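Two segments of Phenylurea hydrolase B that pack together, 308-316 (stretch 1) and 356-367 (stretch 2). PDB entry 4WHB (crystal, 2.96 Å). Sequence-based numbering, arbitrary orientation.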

# COMPACT_ATOMS: atom_id res chain seq x y z
N GLN C 308 -2.42 16.86 -26.92
CA GLN C 308 -2.97 15.85 -27.79
C GLN C 308 -2.21 14.59 -27.57
O GLN C 308 -2.77 13.54 -27.53
CB GLN C 308 -2.86 16.26 -29.26
CG GLN C 308 -3.01 15.16 -30.27
CD GLN C 308 -4.33 14.40 -30.15
OE1 GLN C 308 -4.76 14.02 -29.08
NE2 GLN C 308 -4.96 14.15 -31.25
N GLY C 309 -0.90 14.71 -27.46
CA GLY C 309 -0.03 13.60 -27.06
C GLY C 309 -0.32 13.08 -25.65
O GLY C 309 -0.54 11.89 -25.45
N LEU C 310 -0.33 13.99 -24.70
CA LEU C 310 -0.45 13.60 -23.29
C LEU C 310 -1.67 12.74 -22.92
O LEU C 310 -1.55 11.84 -22.10
CB LEU C 310 -0.42 14.86 -22.41
CG LEU C 310 0.90 15.03 -21.67
CD1 LEU C 310 2.09 15.18 -22.61
CD2 LEU C 310 0.76 16.22 -20.76
N GLU C 311 -2.84 13.01 -23.51
CA GLU C 311 -4.00 12.14 -23.29
C GLU C 311 -3.88 10.89 -24.16
O GLU C 311 -4.39 9.84 -23.84
CB GLU C 311 -5.32 12.84 -23.58
CG GLU C 311 -5.25 14.35 -23.83
CD GLU C 311 -6.62 14.92 -24.24
OE1 GLU C 311 -7.03 14.69 -25.39
OE2 GLU C 311 -7.26 15.60 -23.39
N ASP C 312 -3.17 11.00 -25.27
CA ASP C 312 -2.86 9.86 -26.10
C ASP C 312 -2.01 8.87 -25.30
O ASP C 312 -2.14 7.67 -25.49
CB ASP C 312 -2.10 10.27 -27.36
CG ASP C 312 -3.02 10.72 -28.49
OD1 ASP C 312 -4.16 11.15 -28.19
OD2 ASP C 312 -2.57 10.65 -29.68
N VAL C 313 -1.16 9.37 -24.39
CA VAL C 313 -0.39 8.48 -23.50
C VAL C 313 -0.96 8.33 -22.10
O VAL C 313 -0.40 7.61 -21.29
CB VAL C 313 1.11 8.92 -23.41
CG1 VAL C 313 1.91 8.46 -24.64
CG2 VAL C 313 1.23 10.43 -23.17
N GLY C 314 -2.07 9.01 -21.80
CA GLY C 314 -2.71 8.89 -20.48
C GLY C 314 -1.76 9.27 -19.33
O GLY C 314 -1.46 8.46 -18.43
N SER C 315 -1.26 10.49 -19.39
CA SER C 315 -0.22 10.93 -18.47
C SER C 315 -0.73 11.15 -17.05
O SER C 315 0.07 11.07 -16.09
CB SER C 315 0.47 12.20 -18.99
OG SER C 315 1.71 12.41 -18.39
N TRP C 316 -2.03 11.42 -16.92
CA TRP C 316 -2.68 11.70 -15.62
C TRP C 316 -2.28 13.02 -15.01
O TRP C 316 -2.97 13.52 -14.12
CB TRP C 316 -2.50 10.58 -14.58
CG TRP C 316 -3.58 9.52 -14.65
CD1 TRP C 316 -4.84 9.67 -15.12
CD2 TRP C 316 -3.49 8.17 -14.18
NE1 TRP C 316 -5.54 8.49 -15.02
CE2 TRP C 316 -4.72 7.55 -14.44
CE3 TRP C 316 -2.47 7.41 -13.58
CZ2 TRP C 316 -4.97 6.22 -14.13
CZ3 TRP C 316 -2.71 6.11 -13.26
CH2 TRP C 316 -3.96 5.52 -13.53
N LEU C 356 8.93 8.82 -18.69
CA LEU C 356 7.93 9.47 -19.56
C LEU C 356 8.10 9.09 -21.02
O LEU C 356 9.22 8.85 -21.47
CB LEU C 356 8.01 10.98 -19.42
CG LEU C 356 7.88 11.50 -17.96
CD1 LEU C 356 8.01 13.02 -17.89
CD2 LEU C 356 6.58 10.98 -17.28
N SER C 357 6.99 9.00 -21.74
CA SER C 357 7.04 8.70 -23.18
C SER C 357 7.74 9.82 -23.94
O SER C 357 7.70 10.98 -23.50
CB SER C 357 5.66 8.49 -23.77
OG SER C 357 4.84 9.62 -23.55
N PRO C 358 8.42 9.48 -25.06
CA PRO C 358 9.03 10.49 -25.89
C PRO C 358 8.06 11.61 -26.28
O PRO C 358 8.42 12.78 -26.29
CB PRO C 358 9.46 9.69 -27.13
CG PRO C 358 9.65 8.30 -26.63
CD PRO C 358 8.60 8.13 -25.61
N VAL C 359 6.84 11.22 -26.58
CA VAL C 359 5.75 12.15 -26.78
C VAL C 359 5.63 13.11 -25.60
O VAL C 359 5.43 14.31 -25.77
CB VAL C 359 4.40 11.39 -26.86
CG1 VAL C 359 3.24 12.34 -27.03
CG2 VAL C 359 4.41 10.30 -27.96
N GLU C 360 5.77 12.56 -24.39
CA GLU C 360 5.55 13.31 -23.15
C GLU C 360 6.67 14.23 -22.78
O GLU C 360 6.42 15.34 -22.34
CB GLU C 360 5.32 12.32 -22.00
CG GLU C 360 5.06 12.94 -20.65
CD GLU C 360 4.35 11.95 -19.73
OE1 GLU C 360 4.19 10.78 -20.05
OE2 GLU C 360 3.95 12.32 -18.65
N ARG C 361 7.92 13.76 -22.92
CA ARG C 361 9.08 14.59 -22.53
C ARG C 361 9.63 15.33 -23.73
O ARG C 361 10.63 16.05 -23.60
CB ARG C 361 10.18 13.79 -21.86
CG ARG C 361 10.99 12.99 -22.84
CD ARG C 361 12.22 12.30 -22.24
NE ARG C 361 12.73 11.33 -23.21
CZ ARG C 361 12.22 10.11 -23.38
NH1 ARG C 361 11.21 9.68 -22.61
NH2 ARG C 361 12.71 9.31 -24.34
N GLU C 362 9.02 15.16 -24.91
CA GLU C 362 9.33 16.06 -26.01
C GLU C 362 8.64 17.37 -25.69
O GLU C 362 7.42 17.40 -25.48
CB GLU C 362 8.84 15.48 -27.33
CG GLU C 362 9.11 16.37 -28.54
CD GLU C 362 7.86 17.09 -29.04
OE1 GLU C 362 8.07 18.07 -29.81
OE2 GLU C 362 6.71 16.66 -28.66
N ASP C 363 9.42 18.44 -25.63
CA ASP C 363 8.88 19.79 -25.43
C ASP C 363 8.04 19.94 -24.16
O ASP C 363 6.99 20.56 -24.16
CB ASP C 363 8.03 20.19 -26.66
CG ASP C 363 7.85 21.66 -26.80
OD1 ASP C 363 7.89 22.38 -25.78
OD2 ASP C 363 7.66 22.08 -27.95
N ARG C 364 8.51 19.38 -23.07
CA ARG C 364 7.76 19.36 -21.82
C ARG C 364 7.59 20.76 -21.21
O ARG C 364 8.55 21.40 -20.98
CB ARG C 364 8.53 18.45 -20.88
CG ARG C 364 8.07 18.45 -19.43
CD ARG C 364 8.95 17.55 -18.56
NE ARG C 364 8.16 16.96 -17.48
CZ ARG C 364 8.21 17.34 -16.20
NH1 ARG C 364 9.03 18.31 -15.79
NH2 ARG C 364 7.43 16.72 -15.35
N PRO C 365 6.36 21.24 -20.90
CA PRO C 365 6.35 22.62 -20.45
C PRO C 365 7.13 22.88 -19.17
O PRO C 365 7.73 23.92 -19.00
CB PRO C 365 4.86 22.89 -20.17
CG PRO C 365 4.12 21.89 -20.96
CD PRO C 365 4.99 20.68 -20.83
N TRP C 366 7.10 21.92 -18.25
CA TRP C 366 7.61 22.11 -16.89
C TRP C 366 9.15 22.03 -16.79
O TRP C 366 9.70 22.37 -15.76
CB TRP C 366 6.97 21.12 -15.96
CG TRP C 366 5.45 21.12 -16.01
CD1 TRP C 366 4.61 21.94 -15.34
CD2 TRP C 366 4.63 20.22 -16.75
NE1 TRP C 366 3.32 21.61 -15.60
CE2 TRP C 366 3.29 20.55 -16.46
CE3 TRP C 366 4.89 19.16 -17.62
CZ2 TRP C 366 2.21 19.87 -17.02
CZ3 TRP C 366 3.80 18.48 -18.19
CH2 TRP C 366 2.47 18.84 -17.88
N THR C 367 9.85 21.60 -17.83
CA THR C 367 11.29 21.52 -17.78
C THR C 367 11.88 22.91 -17.99
O THR C 367 11.66 23.54 -19.02
CB THR C 367 11.86 20.48 -18.80
OG1 THR C 367 11.71 19.13 -18.30
CG2 THR C 367 13.33 20.73 -19.10

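Stretch 1 begins as the last part of a helix. Val 313 N donates to Gly 309 O at 2.8 Å. Gly 314 then leaves helical geometry with positive phi, which favours glycine, and Ser 315 N reaches back to Leu 310 O at 3.0 Å. Stretch 2 contains a short helix, 358-361, with Ser 357 at its N-cap. The capping bond from Glu 360 N to Ser 357 OG is weak, at 3.2 Å. Arg 361 N donates to Ser 357 O at 2.8 Å. A type I turn runs from Arg 364 to Thr 367.

The backbones come nearest at Gly 309 and Val 359, and at Leu 310 and Glu 360, with CA to CA distances of 6.0 Å for both pairs. Gly 309 permits this approach. Its CA lies 3.5 Å from Val 359 CG1, and a CB here would clash with that methyl.

The side-chain contact is mainly apolar, and no hydrogen bond crosses between the stretches. Leu 310 CD1 lies 4.0 Å from Glu 360 CA. Its CD2 meets the edge of the Trp 366 ring, 4.3 Å from CH2. Val 313 points toward stretch 2. Its CG1 is 3.3 Å from Ser 357 OG and 4.4 Å from Val 359 CB, so it packs beside the capping residue and the first turn of the helix.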